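PDB 2POZ: putative dehydratase from Mesorhizobium loti, which is of unknown function but probably acts as a lyase, perhaps a dehydratase, of the mandelate racemase/muconate lactonizing enzyme family in the enolase superfamily. Local coordinates for residues R123-A128 against E199-V204; N129-A134 against A142-R147; D205-L210 against G256-T261; F229-C234 against I276-I281. One frame throughout, in Å; residues are numbered along the deposited sequence.

Contact 1: R123-A128 against E199-V204; sequences RVRAYA and EIELMV
Arg125 presents the NH1/NH2 end of its guanidinium to one carboxylate oxygen of Glu201. Both Arg125 NH1 and Arg125 NH2 lie 2.8 Å from Glu201 OE1, and each is a hydrogen bond within the salt bridge, though the N-H vectors are well short of straight. OE1 sits almost in the guanidinium plane, but it receives both donors from above its own carboxylate plane and from the same face, the two flat groups being turned 57° apart. OE2 stands farther off, 4.0 Å from Arg125 NH1. With CG anti to the backbone N (chi1 -180°), Arg125 is extended to NE; Glu201 is extended beyond CG, and the two chains together bring the charged ends into contact. Strand 201-205 belongs to the barrel of the enolase superfamily, and Ala155 of its neighbour, strand 155-158, touches Arg125, Tyr127 and Glu201. Farther along, SE of Met203, a selenomethionine, approaches the Tyr127 ring obliquely, 5.3 Å from its centroid and 29° off the normal, a Met-aromatic contact. The Tyr127 hydroxyl is satisfied by Lys157 NZ, so this ring is fixed by polar as well as apolar neighbours. Replacing Glu201 with a leucine would probably leave the Arg125 guanidinium without its countercharge and free to swing toward solvent. The backbone of Arg125 bonds to His331, and that of Tyr127 to His331 and His333, joining strand 123-128 to strand 331-333, while Ile200 O accepts from Arg193 NH1.

Contact 2: N129-A134 against A142-R147; sequences NGWYGA and ARAVER
In the barrel of this enolase-superfamily protein, the loop leaving the C-terminal end of strand 123-128 folds back so that Trp131 packs on Ala144 and Val145 of the helical segment that follows. The benzo half of the indole does the touching. Trp131 CE3 lies 3.6 Å from Ala144 CB, the methyl standing at the ring edge and in its plane, while CZ3 meets Val145 CG1 at 3.6 Å with the two side chains side by side and pointing the same way. One face of the indole is covered by its own neighbour: Tyr132 CD2 lies 3.6 Å above the Trp131 plane, over its centre, so that the tyrosine presents its edge to that face. The tyrosine is held by its hydroxyl, which donates to Asn129 OD1 over 2.9 Å in the carbonyl plane; Gly130 N gives the same oxygen a second bond, tilted from that plane. Trp131 CG takes the position between backbone N and carbonyl carbon (chi1 48°), turning the ring back toward the helical segment. Its NE1 has weak bonds to Ala128 O and Lys157 O, and Val192 of helix 179-196 packs against both Trp131 and Val145. The backbones are joined by a single water, which donates to Trp131 O at 2.8 Å and to Ala144 O at 2.6 Å.

Contact 3: D205-L210 against G256-T261; sequences DLSGGL and GERVYT
The guanidinium of Arg258 reaches across to Ser207, and the two groups meet at an oblique angle, Arg258 NH2 standing 3.3 Å from Ser207 OG. A water beside them makes the clearer link: it lies at the guanidinium edge, in its plane, accepts from Arg258 NH1 at 3.0 Å and is hydrogen-bonded to Ser207 OG at 2.8 Å. The serine hydroxyl is brought there by a first torsion that sets OG anti to the backbone N (chi1 -162°), and the arginine by a bend at chi3 (-77°) in an otherwise extended chain. The main charge partner of NH2 is Glu232 OE1, in a salt bridge, while Phe80 of the second subunit accepts from NH1 through its carbonyl and lends its ring to a cation-pi contact. Lys83 of that subunit bonds Ser207 O, where the subunit interface closes over the loops. Each loop is braced from within. Asp205 OD1 accepts from Ser207 N at 2.8 Å, an Asx turn with the donor above the carboxylate plane, and a type I' turn from Leu206 to Gly209 overlaps it, closed by Gly209 N to Leu206 O. In the other segment, Gly256 to Val259 form a type I turn. The like-charged Asp205 OD2 and Glu257 OE1 lie 5.0 Å apart, consistent with the metal-binding acids at the strand ends of enolase-superfamily relatives. Segment 205-210 leads from barrel strand 201-205 to helix 212-222; the loop 256-261 follows barrel strand 253-255 and leads to helix 261-269, with strand 227-231 between the two strands and helix 87-108 against Tyr260.

Contact 4: F229-C234 against I276-I281; sequences FVEEPC and IIQPDI
The ring of Phe229 and the amide of Gln278 stand almost perpendicular, 88° apart, which rules out a parallel stack; the side chains come from opposite directions. Gln278 NE2 approaches the ring obliquely, 3.8 Å from Phe229 CE1, while Ile276 CD1 touches the ring at Phe229 CD2, 3.5 Å away. The isoleucine crosses the phenylalanine at about a right angle, and Met329 packs on both. A second pair of flat groups, the Glu231 carboxylate and the same amide, is turned 80° apart. Here Gln278 NE2 gives a weak hydrogen bond to Glu231 OE1 at 2.9 Å. A water that donates to Gln278 OE1 at 2.7 Å and to Glu231 OE2 at 2.9 Å also restrains the amide, with its oxygen as the acceptor. A chi1 of -177° and a straight chain beyond CG bring the Glu231 carboxylate nearer to Gln278. Its strongest partner is Lys157, whose NZ forms a salt bridge with OE1. An alanine in place of Glu231 is likely to leave Lys157 NZ without this partner and let the Gln278 amide turn. Ala254 of the intervening strand 253-255 touches Phe229, Ile276 and Gln278 from between the two strands. Phe229 and Ile276 make the apolar part of the contact; Glu231 and Gln278, further toward the C-terminal strand ends, make the polar part. Glu231 OE2 lies near Glu257 OE1, and such a gathering of acidic groups at the strand ends is consistent with the divalent-metal sites of enolase-superfamily relatives.

Overall arrangement
Along the chain contact 1 opens first, and contact 2 falls wholly between its two segments; contacts 3 and 4 follow, their segments alternating. Strands 201-205, 227-231, 253-255 and 276-277 are successive members of one parallel barrel sheet, from which contacts 1, 3 and 4 draw. Contacts 3 and 4, centres about 6 Å apart, touch directly and gather at the C-terminal strand ends, consistent with the active-site end of a barrel in this superfamily; contact 3 also borders the second subunit. Contacts 1 and 4, centres about 14 Å apart, meet through backbone bonds of Val204. Contact 2, its centre about 21 Å from those of contacts 3 and 4, lies with contact 1 toward the surface, tying strand 123-128 and its following loop to the barrel.

Contact 1: R123-A128 against E199-V204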
loop_
_atom_site.group_PDB
_atom_site.type_symbol
_atom_site.label_atom_id
_atom_site.label_comp_id
_atom_site.label_asym_id
_atom_site.label_seq_id
_atom_site.Cartn_x
_atom_site.Cartn_y
_atom_site.Cartn_z
ATOM N N ARG A 123 9.469 -42.954 0.844
ATOM C CA ARG A 123 10.073 -42.775 -0.468
ATOM C C ARG A 123 9.542 -41.497 -1.095
ATOM O O ARG A 123 8.492 -40.995 -0.697
ATOM C CB ARG A 123 9.754 -43.976 -1.371
ATOM C CG ARG A 123 8.280 -44.119 -1.721
ATOM C CD ARG A 123 8.004 -45.400 -2.496
ATOM N NE ARG A 123 6.818 -45.276 -3.344
ATOM C CZ ARG A 123 5.567 -45.190 -2.896
ATOM N NH1 ARG A 123 5.313 -45.222 -1.594
ATOM N NH2 ARG A 123 4.566 -45.043 -3.759
ATOM N N VAL A 124 10.277 -40.968 -2.068
ATOM C CA VAL A 124 9.859 -39.751 -2.744
ATOM C C VAL A 124 9.990 -39.886 -4.244
ATOM O O VAL A 124 10.920 -40.510 -4.751
ATOM C CB VAL A 124 10.705 -38.535 -2.323
ATOM C CG1 VAL A 124 10.430 -38.177 -0.876
ATOM C CG2 VAL A 124 12.183 -38.838 -2.539
ATOM N N ARG A 125 9.038 -39.297 -4.949
ATOM C CA ARG A 125 9.041 -39.298 -6.395
ATOM C C ARG A 125 9.981 -38.172 -6.829
ATOM O O ARG A 125 10.121 -37.164 -6.131
ATOM C CB ARG A 125 7.633 -39.027 -6.909
ATOM C CG ARG A 125 7.520 -39.017 -8.412
ATOM C CD ARG A 125 6.090 -38.753 -8.823
ATOM N NE ARG A 125 6.010 -38.448 -10.242
ATOM C CZ ARG A 125 5.483 -37.332 -10.726
ATOM N NH1 ARG A 125 4.990 -36.420 -9.898
ATOM N NH2 ARG A 125 5.450 -37.130 -12.035
ATOM N N ALA A 126 10.622 -38.335 -7.977
ATOM C CA ALA A 126 11.540 -37.315 -8.455
ATOM C C ALA A 126 11.316 -36.997 -9.917
ATOM O O ALA A 126 10.733 -37.790 -10.642
ATOM C CB ALA A 126 12.984 -37.781 -8.252
ATOM N N TYR A 127 11.764 -35.821 -10.339
ATOM C CA TYR A 127 11.676 -35.449 -11.738
ATOM C C TYR A 127 13.121 -35.493 -12.218
ATOM O O TYR A 127 14.046 -35.406 -11.411
ATOM C CB TYR A 127 11.056 -34.053 -11.921
ATOM C CG TYR A 127 11.827 -32.884 -11.350
ATOM C CD1 TYR A 127 12.931 -32.352 -12.016
ATOM C CD2 TYR A 127 11.416 -32.270 -10.163
ATOM C CE1 TYR A 127 13.607 -31.230 -11.515
ATOM C CE2 TYR A 127 12.084 -31.152 -9.652
ATOM C CZ TYR A 127 13.176 -30.639 -10.332
ATOM O OH TYR A 127 13.844 -29.547 -9.821
ATOM N N ALA A 128 13.324 -35.653 -13.517
ATOM C CA ALA A 128 14.676 -35.712 -14.049
ATOM C C ALA A 128 15.142 -34.387 -14.661
ATOM O O ALA A 128 14.377 -33.681 -15.316
ATOM C CB ALA A 128 14.773 -36.842 -15.095
ATOM N N GLU A 199 0.893 -37.313 -20.752
ATOM C CA GLU A 199 0.943 -37.765 -19.369
ATOM C C GLU A 199 2.171 -37.362 -18.559
ATOM O O GLU A 199 2.172 -37.477 -17.335
ATOM C CB GLU A 199 0.776 -39.282 -19.333
ATOM C CG GLU A 199 -0.480 -39.753 -20.045
ATOM C CD GLU A 199 -0.711 -41.244 -19.902
ATOM O OE1 GLU A 199 -0.786 -41.726 -18.750
ATOM O OE2 GLU A 199 -0.825 -41.933 -20.942
ATOM N N ILE A 200 3.212 -36.881 -19.226
ATOM C CA ILE A 200 4.422 -36.486 -18.521
ATOM C C ILE A 200 4.351 -35.041 -18.027
ATOM O O ILE A 200 3.951 -34.139 -18.764
ATOM C CB ILE A 200 5.666 -36.656 -19.427
ATOM C CG1 ILE A 200 5.825 -38.129 -19.817
ATOM C CG2 ILE A 200 6.915 -36.144 -18.712
ATOM C CD1 ILE A 200 6.060 -39.076 -18.642
ATOM N N GLU A 201 4.726 -34.830 -16.770
ATOM C CA GLU A 201 4.716 -33.490 -16.201
ATOM C C GLU A 201 5.988 -32.793 -16.669
ATOM O O GLU A 201 7.078 -33.352 -16.591
ATOM C CB GLU A 201 4.691 -33.552 -14.670
ATOM C CG GLU A 201 3.581 -34.426 -14.113
ATOM C CD GLU A 201 3.511 -34.402 -12.596
ATOM O OE1 GLU A 201 4.570 -34.523 -11.937
ATOM O OE2 GLU A 201 2.388 -34.277 -12.060
ATOM N N LEU A 202 5.847 -31.573 -17.163
ATOM C CA LEU A 202 6.998 -30.830 -17.641
ATOM C C LEU A 202 7.230 -29.557 -16.833
ATOM O O LEU A 202 6.306 -28.784 -16.589
ATOM C CB LEU A 202 6.813 -30.469 -19.116
ATOM C CG LEU A 202 6.633 -31.650 -20.074
ATOM C CD1 LEU A 202 6.463 -31.126 -21.493
ATOM C CD2 LEU A 202 7.834 -32.579 -19.983
HETATM N N MSE A 203 8.468 -29.355 -16.412
HETATM C CA MSE A 203 8.824 -28.155 -15.671
HETATM C C MSE A 203 9.773 -27.365 -16.564
HETATM O O MSE A 203 10.725 -27.913 -17.116
HETATM C CB MSE A 203 9.522 -28.500 -14.350
HETATM C CG MSE A 203 8.630 -29.133 -13.287
HETATM SE SE MSE A 203 8.052 -30.956 -13.695
HETATM C CE MSE A 203 7.340 -31.433 -11.945
ATOM N N VAL A 204 9.501 -26.080 -16.720
ATOM C CA VAL A 204 10.341 -25.233 -17.547
ATOM C C VAL A 204 11.151 -24.272 -16.677
ATOM O O VAL A 204 10.594 -23.408 -15.991
ATOM C CB VAL A 204 9.486 -24.427 -18.557
ATOM C CG1 VAL A 204 10.331 -23.369 -19.240
ATOM C CG2 VAL A 204 8.903 -25.371 -19.602
#

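Contact 2: N129-A134 against A142-R147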
loop_
_atom_site.group_PDB
_atom_site.type_symbol
_atom_site.label_atom_id
_atom_site.label_comp_id
_atom_site.label_asym_id
_atom_site.label_seq_id
_atom_site.Cartn_x
_atom_site.Cartn_y
_atom_site.Cartn_z
ATOM N N ASN A 129 16.408 -34.058 -14.425
ATOM C CA ASN A 129 17.018 -32.854 -14.975
ATOM C C ASN A 129 18.348 -33.322 -15.570
ATOM O O ASN A 129 18.734 -34.485 -15.391
ATOM C CB ASN A 129 17.278 -31.822 -13.871
ATOM C CG ASN A 129 17.457 -30.412 -14.411
ATOM O OD1 ASN A 129 17.669 -30.211 -15.607
ATOM N ND2 ASN A 129 17.383 -29.423 -13.520
ATOM N N GLY A 130 19.039 -32.429 -16.273
ATOM C CA GLY A 130 20.330 -32.761 -16.858
ATOM C C GLY A 130 20.336 -33.783 -17.986
ATOM O O GLY A 130 21.390 -34.327 -18.326
ATOM N N TRP A 131 19.179 -34.035 -18.583
ATOM C CA TRP A 131 19.076 -35.020 -19.663
ATOM C C TRP A 131 19.157 -34.403 -21.061
ATOM O O TRP A 131 19.023 -35.113 -22.055
ATOM C CB TRP A 131 17.753 -35.781 -19.539
ATOM C CG TRP A 131 16.556 -34.867 -19.336
ATOM C CD1 TRP A 131 16.086 -34.385 -18.146
ATOM C CD2 TRP A 131 15.729 -34.289 -20.355
ATOM N NE1 TRP A 131 15.021 -33.543 -18.361
ATOM C CE2 TRP A 131 14.781 -33.464 -19.706
ATOM C CE3 TRP A 131 15.697 -34.385 -21.755
ATOM C CZ2 TRP A 131 13.812 -32.735 -20.408
ATOM C CZ3 TRP A 131 14.732 -33.660 -22.451
ATOM C CH2 TRP A 131 13.804 -32.846 -21.775
ATOM N N TYR A 132 19.391 -33.092 -21.135
ATOM C CA TYR A 132 19.443 -32.379 -22.417
ATOM C C TYR A 132 20.740 -31.579 -22.581
ATOM O O TYR A 132 20.770 -30.558 -23.267
ATOM C CB TYR A 132 18.241 -31.433 -22.495
ATOM C CG TYR A 132 18.132 -30.550 -21.273
ATOM C CD1 TYR A 132 18.730 -29.290 -21.244
ATOM C CD2 TYR A 132 17.521 -31.020 -20.107
ATOM C CE1 TYR A 132 18.729 -28.519 -20.077
ATOM C CE2 TYR A 132 17.518 -30.261 -18.938
ATOM C CZ TYR A 132 18.125 -29.013 -18.929
ATOM O OH TYR A 132 18.152 -28.266 -17.771
ATOM N N GLY A 133 21.807 -32.070 -21.962
ATOM C CA GLY A 133 23.095 -31.399 -21.999
ATOM C C GLY A 133 23.662 -30.927 -23.325
ATOM O O GLY A 133 24.417 -29.951 -23.351
ATOM N N ALA A 134 23.320 -31.597 -24.422
ATOM C CA ALA A 134 23.836 -31.210 -25.734
ATOM C C ALA A 134 22.722 -30.846 -26.709
ATOM O O ALA A 134 22.982 -30.533 -27.868
ATOM C CB ALA A 134 24.689 -32.353 -26.320
ATOM N N ALA A 142 13.677 -33.519 -28.528
ATOM C CA ALA A 142 12.723 -34.624 -28.634
ATOM C C ALA A 142 13.401 -35.973 -28.382
ATOM O O ALA A 142 12.854 -36.829 -27.678
ATOM C CB ALA A 142 12.056 -34.620 -30.009
ATOM N N ARG A 143 14.585 -36.164 -28.955
ATOM C CA ARG A 143 15.330 -37.409 -28.767
ATOM C C ARG A 143 15.816 -37.538 -27.327
ATOM O O ARG A 143 15.886 -38.631 -26.786
ATOM C CB ARG A 143 16.567 -37.464 -29.680
ATOM C CG ARG A 143 16.301 -37.565 -31.174
ATOM C CD ARG A 143 15.578 -38.856 -31.544
ATOM N NE ARG A 143 16.063 -40.025 -30.808
ATOM C CZ ARG A 143 17.294 -40.533 -30.878
ATOM N NH1 ARG A 143 18.221 -39.993 -31.660
ATOM N NH2 ARG A 143 17.599 -41.598 -30.148
ATOM N N ALA A 144 16.167 -36.411 -26.721
ATOM C CA ALA A 144 16.689 -36.398 -25.358
ATOM C C ALA A 144 15.741 -36.898 -24.265
ATOM O O ALA A 144 16.206 -37.365 -23.224
ATOM C CB ALA A 144 17.179 -34.997 -25.013
ATOM N N VAL A 145 14.427 -36.803 -24.478
ATOM C CA VAL A 145 13.478 -37.257 -23.451
ATOM C C VAL A 145 13.452 -38.779 -23.323
ATOM O O VAL A 145 13.077 -39.321 -22.280
ATOM C CB VAL A 145 12.020 -36.796 -23.739
ATOM C CG1 VAL A 145 11.979 -35.295 -24.027
ATOM C CG2 VAL A 145 11.431 -37.596 -24.900
ATOM N N GLU A 146 13.859 -39.465 -24.385
ATOM C CA GLU A 146 13.849 -40.924 -24.405
ATOM C C GLU A 146 14.542 -41.629 -23.239
ATOM O O GLU A 146 13.959 -42.525 -22.629
ATOM C CB GLU A 146 14.433 -41.424 -25.728
ATOM C CG GLU A 146 13.493 -41.262 -26.916
ATOM C CD GLU A 146 14.217 -41.415 -28.243
ATOM O OE1 GLU A 146 15.127 -42.270 -28.328
ATOM O OE2 GLU A 146 13.874 -40.683 -29.197
ATOM N N ARG A 147 15.774 -41.241 -22.920
ATOM C CA ARG A 147 16.479 -41.905 -21.827
ATOM C C ARG A 147 15.790 -41.745 -20.462
ATOM O O ARG A 147 15.467 -42.740 -19.803
ATOM C CB ARG A 147 17.932 -41.424 -21.740
ATOM C CG ARG A 147 18.713 -42.095 -20.620
ATOM C CD ARG A 147 20.143 -41.594 -20.530
ATOM N NE ARG A 147 20.711 -41.826 -19.201
ATOM C CZ ARG A 147 20.263 -41.258 -18.082
ATOM N NH1 ARG A 147 19.235 -40.416 -18.118
ATOM N NH2 ARG A 147 20.843 -41.532 -16.921
HETATM O O HOH W 1 18.761 -37.832 -22.837
#

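Contact 3: D205-L210 against G256-T261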
loop_
_atom_site.group_PDB
_atom_site.type_symbol
_atom_site.label_atom_id
_atom_site.label_comp_id
_atom_site.label_asym_id
_atom_site.label_seq_id
_atom_site.Cartn_x
_atom_site.Cartn_y
_atom_site.Cartn_z
ATOM N N ASP A 205 12.468 -24.441 -16.698
ATOM C CA ASP A 205 13.373 -23.580 -15.943
ATOM C C ASP A 205 13.893 -22.493 -16.884
ATOM O O ASP A 205 14.498 -22.797 -17.917
ATOM C CB ASP A 205 14.534 -24.410 -15.378
ATOM C CG ASP A 205 15.617 -23.551 -14.721
ATOM O OD1 ASP A 205 15.335 -22.401 -14.320
ATOM O OD2 ASP A 205 16.757 -24.040 -14.602
ATOM N N LEU A 206 13.629 -21.232 -16.541
ATOM C CA LEU A 206 14.083 -20.115 -17.360
ATOM C C LEU A 206 15.407 -19.558 -16.838
ATOM O O LEU A 206 16.062 -18.753 -17.500
ATOM C CB LEU A 206 13.014 -19.015 -17.407
ATOM C CG LEU A 206 11.662 -19.451 -17.990
ATOM C CD1 LEU A 206 10.750 -18.234 -18.158
ATOM C CD2 LEU A 206 11.872 -20.144 -19.336
ATOM N N SER A 207 15.791 -19.995 -15.644
ATOM C CA SER A 207 17.046 -19.584 -15.017
ATOM C C SER A 207 17.310 -18.087 -15.150
ATOM O O SER A 207 18.412 -17.681 -15.502
ATOM C CB SER A 207 18.212 -20.374 -15.639
ATOM O OG SER A 207 19.373 -20.344 -14.823
ATOM N N GLY A 208 16.298 -17.268 -14.867
ATOM C CA GLY A 208 16.466 -15.829 -14.964
ATOM C C GLY A 208 15.618 -15.185 -16.048
ATOM O O GLY A 208 15.212 -14.024 -15.922
ATOM N N GLY A 209 15.363 -15.938 -17.118
ATOM C CA GLY A 209 14.550 -15.445 -18.216
ATOM C C GLY A 209 15.108 -14.277 -19.009
ATOM O O GLY A 209 16.317 -14.077 -19.109
ATOM N N LEU A 210 14.200 -13.501 -19.582
ATOM C CA LEU A 210 14.553 -12.341 -20.382
ATOM C C LEU A 210 14.024 -11.122 -19.632
ATOM O O LEU A 210 13.900 -11.155 -18.409
ATOM C CB LEU A 210 13.869 -12.444 -21.744
ATOM C CG LEU A 210 13.956 -13.805 -22.440
ATOM C CD1 LEU A 210 13.106 -13.766 -23.704
ATOM C CD2 LEU A 210 15.406 -14.144 -22.763
ATOM N N GLY A 256 13.956 -20.162 -5.713
ATOM C CA GLY A 256 14.619 -20.618 -4.505
ATOM C C GLY A 256 16.041 -21.112 -4.644
ATOM O O GLY A 256 16.790 -21.110 -3.664
ATOM N N GLU A 257 16.424 -21.540 -5.846
ATOM C CA GLU A 257 17.775 -22.046 -6.059
ATOM C C GLU A 257 18.807 -20.984 -5.709
ATOM O O GLU A 257 19.916 -21.302 -5.293
ATOM C CB GLU A 257 17.970 -22.493 -7.518
ATOM C CG GLU A 257 19.370 -23.049 -7.811
ATOM C CD GLU A 257 19.499 -23.661 -9.213
ATOM O OE1 GLU A 257 18.492 -23.696 -9.957
ATOM O OE2 GLU A 257 20.612 -24.113 -9.564
ATOM N N ARG A 258 18.445 -19.719 -5.881
ATOM C CA ARG A 258 19.378 -18.652 -5.576
ATOM C C ARG A 258 18.878 -17.682 -4.506
ATOM O O ARG A 258 19.121 -16.476 -4.575
ATOM C CB ARG A 258 19.774 -17.921 -6.875
ATOM C CG ARG A 258 20.847 -18.699 -7.666
ATOM C CD ARG A 258 21.241 -18.056 -8.990
ATOM N NE ARG A 258 20.238 -18.293 -10.022
ATOM C CZ ARG A 258 20.450 -18.177 -11.329
ATOM N NH1 ARG A 258 21.643 -17.826 -11.793
ATOM N NH2 ARG A 258 19.459 -18.417 -12.176
ATOM N N VAL A 259 18.167 -18.233 -3.520
ATOM C CA VAL A 259 17.659 -17.466 -2.382
ATOM C C VAL A 259 18.244 -18.161 -1.149
ATOM O O VAL A 259 18.270 -19.393 -1.079
ATOM C CB VAL A 259 16.120 -17.459 -2.333
ATOM C CG1 VAL A 259 15.635 -16.682 -1.090
ATOM C CG2 VAL A 259 15.577 -16.792 -3.607
ATOM N N TYR A 260 18.695 -17.385 -0.168
ATOM C CA TYR A 260 19.361 -17.980 0.983
ATOM C C TYR A 260 18.850 -17.613 2.375
ATOM O O TYR A 260 18.618 -16.450 2.672
ATOM C CB TYR A 260 20.861 -17.665 0.878
ATOM C CG TYR A 260 21.370 -17.754 -0.554
ATOM C CD1 TYR A 260 21.512 -16.608 -1.344
ATOM C CD2 TYR A 260 21.633 -18.995 -1.142
ATOM C CE1 TYR A 260 21.904 -16.697 -2.687
ATOM C CE2 TYR A 260 22.020 -19.098 -2.479
ATOM C CZ TYR A 260 22.154 -17.949 -3.245
ATOM O OH TYR A 260 22.539 -18.054 -4.559
ATOM N N THR A 261 18.720 -18.642 3.216
ATOM C CA THR A 261 18.240 -18.556 4.604
ATOM C C THR A 261 16.798 -18.087 4.738
ATOM O O THR A 261 16.173 -17.649 3.771
ATOM C CB THR A 261 19.104 -17.617 5.497
ATOM O OG1 THR A 261 18.770 -16.246 5.233
ATOM C CG2 THR A 261 20.597 -17.844 5.252
HETATM O O HOH W 2 21.332 -18.277 -14.754
#

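Contact 4: F229-C234 against I276-I281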
loop_
_atom_site.group_PDB
_atom_site.type_symbol
_atom_site.label_atom_id
_atom_site.label_comp_id
_atom_site.label_asym_id
_atom_site.label_seq_id
_atom_site.Cartn_x
_atom_site.Cartn_y
_atom_site.Cartn_z
ATOM N N PHE A 229 5.209 -26.077 -13.923
ATOM C CA PHE A 229 5.638 -24.788 -13.395
ATOM C C PHE A 229 6.836 -24.220 -14.156
ATOM O O PHE A 229 7.535 -24.943 -14.873
ATOM C CB PHE A 229 5.932 -24.868 -11.878
ATOM C CG PHE A 229 7.133 -25.706 -11.504
ATOM C CD1 PHE A 229 8.428 -25.277 -11.796
ATOM C CD2 PHE A 229 6.970 -26.886 -10.779
ATOM C CE1 PHE A 229 9.538 -26.003 -11.367
ATOM C CE2 PHE A 229 8.080 -27.623 -10.342
ATOM C CZ PHE A 229 9.367 -27.178 -10.636
ATOM N N VAL A 230 7.033 -22.912 -14.026
ATOM C CA VAL A 230 8.153 -22.230 -14.650
ATOM C C VAL A 230 9.042 -21.774 -13.488
ATOM O O VAL A 230 8.559 -21.169 -12.528
ATOM C CB VAL A 230 7.691 -21.007 -15.499
ATOM C CG1 VAL A 230 7.085 -19.929 -14.610
ATOM C CG2 VAL A 230 8.865 -20.444 -16.272
ATOM N N GLU A 231 10.330 -22.082 -13.577
ATOM C CA GLU A 231 11.293 -21.736 -12.536
ATOM C C GLU A 231 12.085 -20.468 -12.853
ATOM O O GLU A 231 12.528 -20.263 -13.993
ATOM C CB GLU A 231 12.257 -22.906 -12.326
ATOM C CG GLU A 231 13.265 -22.702 -11.208
ATOM C CD GLU A 231 14.204 -23.889 -11.064
ATOM O OE1 GLU A 231 13.757 -25.025 -11.332
ATOM O OE2 GLU A 231 15.378 -23.687 -10.675
ATOM N N GLU A 232 12.266 -19.631 -11.832
ATOM C CA GLU A 232 12.995 -18.372 -11.963
ATOM C C GLU A 232 12.685 -17.643 -13.270
ATOM O O GLU A 232 13.562 -17.482 -14.114
ATOM C CB GLU A 232 14.507 -18.617 -11.874
ATOM C CG GLU A 232 15.002 -19.104 -10.520
ATOM C CD GLU A 232 16.520 -19.188 -10.466
ATOM O OE1 GLU A 232 17.112 -19.807 -11.378
ATOM O OE2 GLU A 232 17.120 -18.639 -9.516
ATOM N N PRO A 233 11.436 -17.182 -13.451
ATOM C CA PRO A 233 11.080 -16.478 -14.687
ATOM C C PRO A 233 11.842 -15.163 -14.846
ATOM O O PRO A 233 11.917 -14.604 -15.944
ATOM C CB PRO A 233 9.570 -16.281 -14.551
ATOM C CG PRO A 233 9.406 -16.109 -13.066
ATOM C CD PRO A 233 10.304 -17.199 -12.508
ATOM N N CYS A 234 12.394 -14.653 -13.749
ATOM C CA CYS A 234 13.168 -13.423 -13.832
ATOM C C CYS A 234 14.388 -13.525 -12.943
ATOM O O CYS A 234 14.508 -14.448 -12.141
ATOM C CB CYS A 234 12.341 -12.202 -13.425
ATOM S SG CYS A 234 11.793 -12.232 -11.705
ATOM N N ILE A 276 5.710 -22.449 -5.212
ATOM C CA ILE A 276 6.729 -23.450 -4.900
ATOM C C ILE A 276 8.095 -22.820 -4.638
ATOM O O ILE A 276 8.509 -21.915 -5.360
ATOM C CB ILE A 276 6.892 -24.434 -6.090
ATOM C CG1 ILE A 276 5.548 -25.078 -6.426
ATOM C CG2 ILE A 276 7.921 -25.510 -5.760
ATOM C CD1 ILE A 276 5.494 -25.658 -7.815
ATOM N N ILE A 277 8.788 -23.281 -3.604
ATOM C CA ILE A 277 10.129 -22.772 -3.341
ATOM C C ILE A 277 11.083 -23.943 -3.531
ATOM O O ILE A 277 10.722 -25.090 -3.281
ATOM C CB ILE A 277 10.304 -22.172 -1.919
ATOM C CG1 ILE A 277 10.022 -23.220 -0.846
ATOM C CG2 ILE A 277 9.397 -20.952 -1.766
ATOM C CD1 ILE A 277 10.478 -22.780 0.533
ATOM N N GLN A 278 12.300 -23.642 -3.965
ATOM C CA GLN A 278 13.291 -24.672 -4.247
ATOM C C GLN A 278 14.624 -24.446 -3.555
ATOM O O GLN A 278 15.661 -24.337 -4.212
ATOM C CB GLN A 278 13.517 -24.730 -5.756
ATOM C CG GLN A 278 12.239 -24.896 -6.555
ATOM C CD GLN A 278 12.435 -24.584 -8.025
ATOM O OE1 GLN A 278 12.639 -23.426 -8.403
ATOM N NE2 GLN A 278 12.381 -25.616 -8.864
ATOM N N PRO A 279 14.621 -24.366 -2.217
ATOM C CA PRO A 279 15.890 -24.153 -1.521
ATOM C C PRO A 279 16.822 -25.346 -1.701
ATOM O O PRO A 279 16.371 -26.471 -1.911
ATOM C CB PRO A 279 15.461 -23.991 -0.069
ATOM C CG PRO A 279 14.286 -24.924 0.030
ATOM C CD PRO A 279 13.525 -24.609 -1.262
ATOM N N ASP A 280 18.121 -25.088 -1.620
ATOM C CA ASP A 280 19.131 -26.137 -1.740
ATOM C C ASP A 280 19.749 -26.249 -0.346
ATOM O O ASP A 280 20.256 -25.254 0.173
ATOM C CB ASP A 280 20.198 -25.717 -2.751
ATOM C CG ASP A 280 21.235 -26.807 -2.996
ATOM O OD1 ASP A 280 21.647 -27.489 -2.030
ATOM O OD2 ASP A 280 21.646 -26.971 -4.165
ATOM N N ILE A 281 19.718 -27.432 0.269
ATOM C CA ILE A 281 20.282 -27.544 1.621
ATOM C C ILE A 281 21.764 -27.197 1.661
ATOM O O ILE A 281 22.302 -26.893 2.724
ATOM C CB ILE A 281 20.094 -28.951 2.251
ATOM C CG1 ILE A 281 20.866 -30.006 1.459
ATOM C CG2 ILE A 281 18.612 -29.293 2.347
ATOM C CD1 ILE A 281 20.943 -31.349 2.184
HETATM O O HOH W 3 14.979 -22.024 -8.282
#